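Side-chain contacts in uncharacterized HTH-type transcriptional regulator YydK (Bacillus subtilis subsp. subtilis, PDB 3BWG), which probably binds DNA through an N-terminal GntR-type winged helix-turn-helix domain and regulates transcription, with a UTRA domain following it in the chain: residues R105-E110 / L115-D120; T150-E155 / H159-Y164; T16-H21 / I67-H72. All coordinates share one frame; numbering follows the deposited sequence.

Contact 1 (R105-E110 / L115-D120); sequences RKPTPE and LNIGMD
The ammonium group of Lys106 is gripped by three oxygens. NZ gives a hydrogen bond to the backbone O of Asp120 at 2.9 Å and forms a salt bridge with OD1 of the same residue, NZ to OD1 measuring 3.3 Å; Asp122, further along the chain, supplies its carboxylate OD1 as another salt-bridge partner. The approach to the Asp120 carbonyl is tilted: the C=O...N angle is 127° and NZ sits above the carbonyl plane. A bend at chi2 (-57°) turns the Lys106 chain so that its methylene CE also lies against Asp120 OD1.

Next to this polar corner, Pro107 lays one side of its ring on the opposing backbone, with CD 3.3 Å from Met119 O. CG of the same ring reaches the tip of Ile117, 4.1 Å from CD1, and Ile123 of strand 123-132 touches both side chains from the sheet. At the surface the selenomethionine Met119 folds back at chi3 (59°), bringing its methyl CE within 4.0 Å of Pro109 CG. Ala112 on helix 109-114 lies against Met119 and Pro107.

The two ends of that short helix are marked by Thr108, whose OG1 N-caps it through Ala111 N, and by a Schellman motif at Asn116. The arrangement is thus a capped helical connection between two antiparallel neighbours, strands 95-105 and 123-132, of the UTRA-domain sheet.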
loop_
_atom_site.group_PDB
_atom_site.type_symbol
_atom_site.label_atom_id
_atom_site.label_comp_id
_atom_site.label_asym_id
_atom_site.label_seq_id
_atom_site.Cartn_x
_atom_site.Cartn_y
_atom_site.Cartn_z
ATOM N N ARG B 105 -24.452 -9.365 -17.818
ATOM C CA ARG B 105 -24.969 -8.012 -17.847
ATOM C C ARG B 105 -24.040 -7.212 -18.757
ATOM O O ARG B 105 -22.854 -7.516 -18.862
ATOM C CB ARG B 105 -24.792 -7.511 -16.408
ATOM C CG ARG B 105 -25.432 -6.292 -15.998
ATOM C CD ARG B 105 -25.183 -6.106 -14.517
ATOM N NE ARG B 105 -26.137 -6.853 -13.678
ATOM C CZ ARG B 105 -26.833 -6.325 -12.669
ATOM N NH1 ARG B 105 -26.688 -5.032 -12.342
ATOM N NH2 ARG B 105 -27.654 -7.099 -11.960
ATOM N N LYS B 106 -24.558 -6.176 -19.402
ATOM C CA LYS B 106 -23.702 -5.144 -19.969
ATOM C C LYS B 106 -23.099 -4.270 -18.833
ATOM O O LYS B 106 -23.721 -4.097 -17.783
ATOM C CB LYS B 106 -24.457 -4.289 -21.018
ATOM C CG LYS B 106 -25.075 -5.096 -22.135
ATOM C CD LYS B 106 -24.025 -5.939 -22.861
ATOM C CE LYS B 106 -24.647 -6.673 -24.021
ATOM N NZ LYS B 106 -23.648 -7.612 -24.619
ATOM N N PRO B 107 -21.868 -3.750 -19.037
ATOM C CA PRO B 107 -21.263 -2.928 -17.976
ATOM C C PRO B 107 -21.903 -1.535 -17.911
ATOM O O PRO B 107 -22.337 -1.002 -18.951
ATOM C CB PRO B 107 -19.794 -2.771 -18.443
ATOM C CG PRO B 107 -19.848 -2.923 -19.991
ATOM C CD PRO B 107 -20.989 -3.914 -20.225
ATOM N N THR B 108 -21.924 -0.940 -16.720
ATOM C CA THR B 108 -22.122 0.482 -16.625
ATOM C C THR B 108 -21.007 1.220 -17.420
ATOM O O THR B 108 -19.977 0.640 -17.757
ATOM C CB THR B 108 -22.116 0.964 -15.165
ATOM O OG1 THR B 108 -20.824 0.773 -14.590
ATOM C CG2 THR B 108 -23.181 0.240 -14.307
ATOM N N PRO B 109 -21.237 2.488 -17.786
ATOM C CA PRO B 109 -20.130 3.258 -18.388
ATOM C C PRO B 109 -18.855 3.273 -17.530
ATOM O O PRO B 109 -17.776 2.995 -18.037
ATOM C CB PRO B 109 -20.722 4.653 -18.534
ATOM C CG PRO B 109 -22.180 4.386 -18.682
ATOM C CD PRO B 109 -22.504 3.234 -17.803
ATOM N N GLU B 110 -19.005 3.589 -16.242
ATOM C CA GLU B 110 -17.921 3.476 -15.277
ATOM C C GLU B 110 -17.148 2.124 -15.285
ATOM O O GLU B 110 -15.913 2.095 -15.232
ATOM C CB GLU B 110 -18.471 3.770 -13.889
ATOM C CG GLU B 110 -17.481 3.476 -12.766
ATOM C CD GLU B 110 -18.130 3.558 -11.385
ATOM O OE1 GLU B 110 -17.644 4.343 -10.552
ATOM O OE2 GLU B 110 -19.152 2.877 -11.160
ATOM N N LEU B 115 -12.556 -1.271 -16.806
ATOM C CA LEU B 115 -12.145 -2.517 -17.447
ATOM C C LEU B 115 -11.542 -2.329 -18.835
ATOM O O LEU B 115 -11.084 -3.284 -19.444
ATOM C CB LEU B 115 -13.340 -3.469 -17.527
ATOM C CG LEU B 115 -13.821 -3.985 -16.172
ATOM C CD1 LEU B 115 -15.103 -4.772 -16.400
ATOM C CD2 LEU B 115 -12.700 -4.842 -15.456
ATOM N N ASN B 116 -11.574 -1.102 -19.354
ATOM C CA ASN B 116 -11.134 -0.826 -20.717
ATOM C C ASN B 116 -11.891 -1.567 -21.771
ATOM O O ASN B 116 -11.267 -2.082 -22.695
ATOM C CB ASN B 116 -9.678 -1.282 -20.912
ATOM C CG ASN B 116 -8.738 -0.172 -20.887
ATOM O OD1 ASN B 116 -8.495 0.440 -19.830
ATOM N ND2 ASN B 116 -8.204 0.162 -22.073
ATOM N N ILE B 117 -13.198 -1.682 -21.643
ATOM C CA ILE B 117 -13.960 -2.425 -22.646
ATOM C C ILE B 117 -15.030 -1.584 -23.333
ATOM O O ILE B 117 -15.388 -0.485 -22.880
ATOM C CB ILE B 117 -14.599 -3.693 -22.064
ATOM C CG1 ILE B 117 -15.414 -3.369 -20.793
ATOM C CG2 ILE B 117 -13.517 -4.756 -21.858
ATOM C CD1 ILE B 117 -16.150 -4.586 -20.219
ATOM N N GLY B 118 -15.530 -2.103 -24.446
ATOM C CA GLY B 118 -16.700 -1.499 -25.087
ATOM C C GLY B 118 -17.895 -1.767 -24.177
ATOM O O GLY B 118 -17.900 -2.753 -23.395
HETATM N N MSE B 119 -18.908 -0.909 -24.267
HETATM C CA MSE B 119 -20.114 -1.103 -23.453
HETATM C C MSE B 119 -21.016 -2.257 -23.905
HETATM O O MSE B 119 -21.923 -2.684 -23.164
HETATM C CB MSE B 119 -20.877 0.207 -23.299
HETATM C CG MSE B 119 -20.185 1.138 -22.313
HETATM SE SE MSE B 119 -20.925 2.861 -22.508
HETATM C CE MSE B 119 -22.793 2.346 -22.075
ATOM N N ASP B 120 -20.747 -2.787 -25.097
ATOM C CA ASP B 120 -21.491 -3.959 -25.543
ATOM C C ASP B 120 -20.791 -5.277 -25.204
ATOM O O ASP B 120 -21.275 -6.346 -25.593
ATOM C CB ASP B 120 -21.848 -3.876 -27.042
ATOM C CG ASP B 120 -23.151 -4.633 -27.382
ATOM O OD1 ASP B 120 -23.974 -4.902 -26.475
ATOM O OD2 ASP B 120 -23.366 -4.956 -28.568
#

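Contact 2 (T150-E155 / H159-Y164); sequences TYLNNE and HSIFHY
This is a partly buried packing contact between consecutive parts of the chain: the run leading into helix 154-157, with its first turn, lies against the start of helix 161-167 and the residue pair before it, beside the large antiparallel sheet. One apolar cluster is flanked by a polar contact at each end.

In the cluster, the methyl CD2 of Leu152 reaches the Tyr164 ring at CE2, 3.8 Å away, and meets Ile161 CG2 at 4.3 Å. The leucine side chain runs at a slant to the tyrosine. Tyr124, Tyr144 and Leu102 of the sheet also touch Leu152, which places the cluster between the helices and the strands.

At one end, Tyr164 carries its CG anti to the backbone N (chi1 158°), which sends the phenol across to the opposing backbone. Its OH lies 2.7 Å from Tyr151 O, at best a weak hydrogen bond. Leu169 covers Tyr164 from a loop.

At the other end, His159 ND1 donates to the carbonyl Glu155 O at 2.8 Å with an N-H...O angle of 149°. The oxygen meets the imidazole at its edge, 21° out of the ring plane, which favours this turn of the ring.

Side-chain N-caps mark both helix starts: Asn153 OD1 accepts from Ile156 N, and Ser160 OG accepts weakly from His163 N at 3.4 Å. Two successive N-capped helices joined by a short link and packed on the sheet form the helical connection between strands 135-145 and 173-184 of this UTRA domain.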
loop_
_atom_site.group_PDB
_atom_site.type_symbol
_atom_site.label_atom_id
_atom_site.label_comp_id
_atom_site.label_asym_id
_atom_site.label_seq_id
_atom_site.Cartn_x
_atom_site.Cartn_y
_atom_site.Cartn_z
ATOM N N THR B 150 -14.453 -16.497 -17.860
ATOM C CA THR B 150 -15.409 -16.937 -18.864
ATOM C C THR B 150 -16.674 -17.532 -18.253
ATOM O O THR B 150 -17.725 -17.531 -18.903
ATOM C CB THR B 150 -14.791 -17.911 -19.877
ATOM O OG1 THR B 150 -13.986 -18.853 -19.171
ATOM C CG2 THR B 150 -13.948 -17.152 -20.935
ATOM N N TYR B 151 -16.543 -18.065 -17.038
ATOM C CA TYR B 151 -17.681 -18.578 -16.282
ATOM C C TYR B 151 -17.499 -18.361 -14.776
ATOM O O TYR B 151 -16.395 -18.496 -14.241
ATOM C CB TYR B 151 -17.919 -20.059 -16.590
ATOM C CG TYR B 151 -19.185 -20.615 -15.946
ATOM C CD1 TYR B 151 -20.469 -20.279 -16.440
ATOM C CD2 TYR B 151 -19.105 -21.444 -14.825
ATOM C CE1 TYR B 151 -21.632 -20.797 -15.828
ATOM C CE2 TYR B 151 -20.237 -21.977 -14.223
ATOM C CZ TYR B 151 -21.486 -21.648 -14.706
ATOM O OH TYR B 151 -22.592 -22.183 -14.079
ATOM N N LEU B 152 -18.599 -17.984 -14.110
ATOM C CA LEU B 152 -18.656 -17.853 -12.665
ATOM C C LEU B 152 -19.931 -18.523 -12.171
ATOM O O LEU B 152 -20.949 -18.568 -12.876
ATOM C CB LEU B 152 -18.628 -16.360 -12.228
ATOM C CG LEU B 152 -17.300 -15.586 -12.376
ATOM C CD1 LEU B 152 -17.432 -14.038 -12.035
ATOM C CD2 LEU B 152 -16.219 -16.267 -11.543
ATOM N N ASN B 153 -19.895 -19.068 -10.962
ATOM C CA ASN B 153 -21.150 -19.563 -10.361
ATOM C C ASN B 153 -21.280 -19.173 -8.907
ATOM O O ASN B 153 -20.370 -18.600 -8.339
ATOM C CB ASN B 153 -21.371 -21.070 -10.551
ATOM C CG ASN B 153 -20.309 -21.911 -9.888
ATOM O OD1 ASN B 153 -19.587 -21.455 -9.015
ATOM N ND2 ASN B 153 -20.201 -23.150 -10.321
ATOM N N ASN B 154 -22.427 -19.481 -8.314
ATOM C CA ASN B 154 -22.645 -19.123 -6.935
ATOM C C ASN B 154 -21.531 -19.584 -6.001
ATOM O O ASN B 154 -21.097 -18.827 -5.143
ATOM C CB ASN B 154 -24.010 -19.603 -6.459
ATOM C CG ASN B 154 -24.734 -18.528 -5.670
ATOM O OD1 ASN B 154 -24.884 -18.647 -4.452
ATOM N ND2 ASN B 154 -25.135 -17.423 -6.359
ATOM N N GLU B 155 -21.064 -20.818 -6.181
ATOM C CA GLU B 155 -20.027 -21.376 -5.311
ATOM C C GLU B 155 -18.701 -20.585 -5.336
ATOM O O GLU B 155 -18.137 -20.260 -4.289
ATOM C CB GLU B 155 -19.798 -22.858 -5.608
ATOM C CG GLU B 155 -18.623 -23.447 -4.840
ATOM C CD GLU B 155 -18.517 -24.953 -4.926
ATOM O OE1 GLU B 155 -19.363 -25.613 -5.569
ATOM O OE2 GLU B 155 -17.582 -25.492 -4.315
ATOM N N HIS B 159 -16.933 -17.810 -2.307
ATOM C CA HIS B 159 -15.601 -18.040 -1.755
ATOM C C HIS B 159 -14.552 -17.047 -2.281
ATOM O O HIS B 159 -14.817 -15.848 -2.331
ATOM C CB HIS B 159 -15.229 -19.511 -1.928
ATOM C CG HIS B 159 -16.170 -20.423 -1.211
ATOM N ND1 HIS B 159 -17.178 -21.115 -1.852
ATOM C CD2 HIS B 159 -16.301 -20.707 0.112
ATOM C CE1 HIS B 159 -17.865 -21.811 -0.961
ATOM N NE2 HIS B 159 -17.359 -21.574 0.238
ATOM N N SER B 160 -13.383 -17.538 -2.682
ATOM C CA SER B 160 -12.344 -16.699 -3.282
ATOM C C SER B 160 -12.401 -16.731 -4.801
ATOM O O SER B 160 -12.030 -17.721 -5.457
ATOM C CB SER B 160 -10.952 -17.103 -2.795
ATOM O OG SER B 160 -10.015 -16.137 -3.242
ATOM N N ILE B 161 -12.863 -15.633 -5.375
ATOM C CA ILE B 161 -12.942 -15.535 -6.831
ATOM C C ILE B 161 -11.516 -15.614 -7.463
ATOM O O ILE B 161 -11.322 -16.290 -8.453
ATOM C CB ILE B 161 -13.730 -14.218 -7.252
ATOM C CG1 ILE B 161 -15.161 -14.268 -6.681
ATOM C CG2 ILE B 161 -13.726 -14.004 -8.797
ATOM C CD1 ILE B 161 -15.995 -13.034 -6.904
ATOM N N PHE B 162 -10.536 -14.934 -6.859
ATOM C CA PHE B 162 -9.154 -14.933 -7.354
ATOM C C PHE B 162 -8.544 -16.299 -7.303
ATOM O O PHE B 162 -7.741 -16.638 -8.170
ATOM C CB PHE B 162 -8.276 -13.987 -6.550
ATOM C CG PHE B 162 -8.439 -12.536 -6.935
ATOM C CD1 PHE B 162 -9.423 -12.132 -7.828
ATOM C CD2 PHE B 162 -7.675 -11.571 -6.346
ATOM C CE1 PHE B 162 -9.599 -10.813 -8.164
ATOM C CE2 PHE B 162 -7.868 -10.218 -6.687
ATOM C CZ PHE B 162 -8.821 -9.867 -7.602
ATOM N N HIS B 163 -8.922 -17.076 -6.282
ATOM C CA HIS B 163 -8.527 -18.473 -6.259
ATOM C C HIS B 163 -8.947 -19.238 -7.505
ATOM O O HIS B 163 -8.124 -19.943 -8.051
ATOM C CB HIS B 163 -8.962 -19.228 -4.992
ATOM C CG HIS B 163 -8.427 -20.633 -4.950
ATOM N ND1 HIS B 163 -7.143 -20.925 -4.537
ATOM C CD2 HIS B 163 -8.973 -21.811 -5.348
ATOM C CE1 HIS B 163 -6.935 -22.229 -4.640
ATOM N NE2 HIS B 163 -8.022 -22.789 -5.145
ATOM N N TYR B 164 -10.203 -19.108 -7.945
ATOM C CA TYR B 164 -10.696 -19.819 -9.134
ATOM C C TYR B 164 -9.981 -19.324 -10.391
ATOM O O TYR B 164 -9.654 -20.094 -11.294
ATOM C CB TYR B 164 -12.221 -19.655 -9.265
ATOM C CG TYR B 164 -12.804 -19.873 -10.654
ATOM C CD1 TYR B 164 -12.899 -21.172 -11.230
ATOM C CD2 TYR B 164 -13.275 -18.768 -11.405
ATOM C CE1 TYR B 164 -13.434 -21.352 -12.551
ATOM C CE2 TYR B 164 -13.799 -18.924 -12.703
ATOM C CZ TYR B 164 -13.891 -20.206 -13.275
ATOM O OH TYR B 164 -14.467 -20.310 -14.559
#

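Contact 3 (T16-H21 / I67-H72); sequences TYIEEH and IFVRKH
Val69, the last residue of strand 66-69, opens the contact from the second segment by directing its CG2 branch at helix 6-20, where it meets Ile18 CG1 at 4.1 Å. The two side chains lie alongside one another, pointing opposite ways, and Leu29 touches both of them, extending the apolar patch. Arg70 takes no part in the helix contact; its guanidinium makes a salt bridge through NH1 with Asp177 of the second subunit and bonds through NE to Asn235 of its own chain.

Lys71 returns to the helix. Bends at chi3 (-86°) and chi4 (-74°) curl its chain over Ile18, with CD 3.9 Å from the methyl CG2, before the tip arrives beside Glu19. There OE1 of Glu19 lies 3.5 Å from Lys71 CE and forms a long salt bridge, OE1 to NZ being 3.6 Å. Glu19 reaches this place by folding at chi2 (35°), and the two side chains run at a slant to each other.

The chemistry is graded: a valine methyl meets an isoleucine methylene at the buried end, and the charges lie at the outer edge. With a single long salt bridge as the polar link, helix and wing are probably held together mainly by apolar packing, the charge pair adding a weak, loosely directed attraction.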
loop_
_atom_site.group_PDB
_atom_site.type_symbol
_atom_site.label_atom_id
_atom_site.label_comp_id
_atom_site.label_asym_id
_atom_site.label_seq_id
_atom_site.Cartn_x
_atom_site.Cartn_y
_atom_site.Cartn_z
ATOM N N THR B 16 7.953 -20.036 9.465
ATOM C CA THR B 16 7.527 -20.813 10.650
ATOM C C THR B 16 8.383 -20.539 11.888
ATOM O O THR B 16 7.855 -20.371 13.002
ATOM C CB THR B 16 7.569 -22.357 10.377
ATOM O OG1 THR B 16 6.671 -22.681 9.314
ATOM C CG2 THR B 16 7.198 -23.179 11.640
ATOM N N TYR B 17 9.698 -20.534 11.692
ATOM C CA TYR B 17 10.630 -20.158 12.742
ATOM C C TYR B 17 10.323 -18.753 13.323
ATOM O O TYR B 17 10.397 -18.549 14.540
ATOM C CB TYR B 17 12.065 -20.239 12.215
ATOM C CG TYR B 17 13.092 -19.767 13.218
ATOM C CD1 TYR B 17 13.405 -18.394 13.336
ATOM C CD2 TYR B 17 13.727 -20.684 14.086
ATOM C CE1 TYR B 17 14.344 -17.944 14.268
ATOM C CE2 TYR B 17 14.675 -20.248 15.016
ATOM C CZ TYR B 17 14.976 -18.874 15.107
ATOM O OH TYR B 17 15.896 -18.432 16.022
ATOM N N ILE B 18 9.997 -17.801 12.435
ATOM C CA ILE B 18 9.655 -16.413 12.795
ATOM C C ILE B 18 8.390 -16.361 13.686
ATOM O O ILE B 18 8.399 -15.749 14.775
ATOM C CB ILE B 18 9.509 -15.529 11.500
ATOM C CG1 ILE B 18 10.879 -15.097 10.959
ATOM C CG2 ILE B 18 8.642 -14.299 11.748
ATOM C CD1 ILE B 18 10.846 -14.480 9.524
ATOM N N GLU B 19 7.322 -17.013 13.203
ATOM C CA GLU B 19 6.062 -17.219 13.936
ATOM C C GLU B 19 6.297 -17.850 15.306
ATOM O O GLU B 19 5.873 -17.308 16.331
ATOM C CB GLU B 19 5.123 -18.137 13.139
ATOM C CG GLU B 19 4.100 -17.456 12.237
ATOM C CD GLU B 19 4.583 -16.161 11.578
ATOM O OE1 GLU B 19 3.845 -15.157 11.726
ATOM O OE2 GLU B 19 5.668 -16.129 10.909
ATOM N N GLU B 20 6.998 -18.979 15.313
ATOM C CA GLU B 20 7.127 -19.778 16.533
ATOM C C GLU B 20 7.919 -19.060 17.595
ATOM O O GLU B 20 7.572 -19.113 18.769
ATOM C CB GLU B 20 7.774 -21.124 16.250
ATOM C CG GLU B 20 6.871 -22.068 15.519
ATOM C CD GLU B 20 7.518 -23.417 15.333
ATOM O OE1 GLU B 20 6.835 -24.419 15.646
ATOM O OE2 GLU B 20 8.702 -23.473 14.894
ATOM N N HIS B 21 8.983 -18.382 17.182
ATOM C CA HIS B 21 9.758 -17.603 18.131
ATOM C C HIS B 21 9.132 -16.243 18.393
ATOM O O HIS B 21 9.696 -15.445 19.148
ATOM C CB HIS B 21 11.219 -17.528 17.707
ATOM C CG HIS B 21 11.926 -18.842 17.834
ATOM N ND1 HIS B 21 11.751 -19.870 16.929
ATOM C CD2 HIS B 21 12.776 -19.310 18.777
ATOM C CE1 HIS B 21 12.482 -20.907 17.303
ATOM N NE2 HIS B 21 13.111 -20.593 18.422
ATOM N N ILE B 67 20.444 -9.966 8.749
ATOM C CA ILE B 67 19.124 -10.289 8.212
ATOM C C ILE B 67 18.141 -10.074 9.339
ATOM O O ILE B 67 18.343 -10.626 10.413
ATOM C CB ILE B 67 18.986 -11.788 7.857
ATOM C CG1 ILE B 67 20.165 -12.299 7.014
ATOM C CG2 ILE B 67 17.639 -12.054 7.195
ATOM C CD1 ILE B 67 20.496 -13.799 7.285
ATOM N N PHE B 68 17.087 -9.286 9.076
ATOM C CA PHE B 68 16.110 -8.861 10.093
ATOM C C PHE B 68 14.658 -9.106 9.661
ATOM O O PHE B 68 14.348 -9.106 8.476
ATOM C CB PHE B 68 16.318 -7.355 10.394
ATOM C CG PHE B 68 17.698 -7.027 10.899
ATOM C CD1 PHE B 68 17.974 -7.058 12.263
ATOM C CD2 PHE B 68 18.726 -6.704 10.011
ATOM C CE1 PHE B 68 19.244 -6.780 12.737
ATOM C CE2 PHE B 68 19.998 -6.426 10.476
ATOM C CZ PHE B 68 20.265 -6.471 11.832
ATOM N N VAL B 69 13.764 -9.257 10.633
ATOM C CA VAL B 69 12.341 -9.444 10.375
ATOM C C VAL B 69 11.787 -8.082 9.900
ATOM O O VAL B 69 12.085 -7.051 10.499
ATOM C CB VAL B 69 11.592 -9.996 11.651
ATOM C CG1 VAL B 69 10.079 -10.122 11.427
ATOM C CG2 VAL B 69 12.147 -11.386 12.069
ATOM N N ARG B 70 10.993 -8.115 8.835
ATOM C CA ARG B 70 10.439 -6.956 8.176
ATOM C C ARG B 70 8.953 -6.810 8.503
ATOM O O ARG B 70 8.447 -5.683 8.614
ATOM C CB ARG B 70 10.654 -7.089 6.639
ATOM C CG ARG B 70 9.915 -6.054 5.719
ATOM C CD ARG B 70 10.222 -4.605 6.036
ATOM N NE ARG B 70 9.324 -3.648 5.336
ATOM C CZ ARG B 70 8.216 -3.085 5.851
ATOM N NH1 ARG B 70 7.815 -3.371 7.070
ATOM N NH2 ARG B 70 7.510 -2.202 5.139
ATOM N N LYS B 71 8.270 -7.949 8.660
ATOM C CA LYS B 71 6.837 -8.001 8.833
ATOM C C LYS B 71 6.439 -6.997 9.883
ATOM O O LYS B 71 7.021 -6.928 10.981
ATOM C CB LYS B 71 6.372 -9.407 9.218
ATOM C CG LYS B 71 6.265 -9.656 10.721
ATOM C CD LYS B 71 6.497 -11.120 11.161
ATOM C CE LYS B 71 5.240 -11.977 11.105
ATOM N NZ LYS B 71 4.361 -11.599 12.226
ATOM N N HIS B 72 5.445 -6.208 9.526
ATOM C CA HIS B 72 4.928 -5.148 10.375
ATOM C C HIS B 72 4.554 -5.646 11.791
ATOM O O HIS B 72 4.209 -6.846 12.003
ATOM C CB HIS B 72 3.722 -4.521 9.670
ATOM C CG HIS B 72 2.549 -5.453 9.539
ATOM N ND1 HIS B 72 1.641 -5.650 10.558
ATOM C CD2 HIS B 72 2.132 -6.223 8.501
ATOM C CE1 HIS B 72 0.724 -6.521 10.158
ATOM N NE2 HIS B 72 0.994 -6.867 8.909
#

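Overall arrangement
From the N terminus, contact 3 comes first: it closes a loop of 45 residues, bringing the end of helix 6-20 to the wing strand and so enclosing the predicted helix-turn-helix, residues 32-51. The chain then passes into the UTRA domain, where contact 1 closes around four helical residues between strands 95-105 and 123-132, and contact 2 around three residues between strands 135-145 and 173-184. The loops follow one another in series, none nesting or crossing. Contacts 1 and 2 both lie in connections of the same six-stranded sheet, their centres 20 Å apart. Contact 3 lies across the chain's centre from both, its centre 44 Å from that of contact 1, reflecting the two-domain layout.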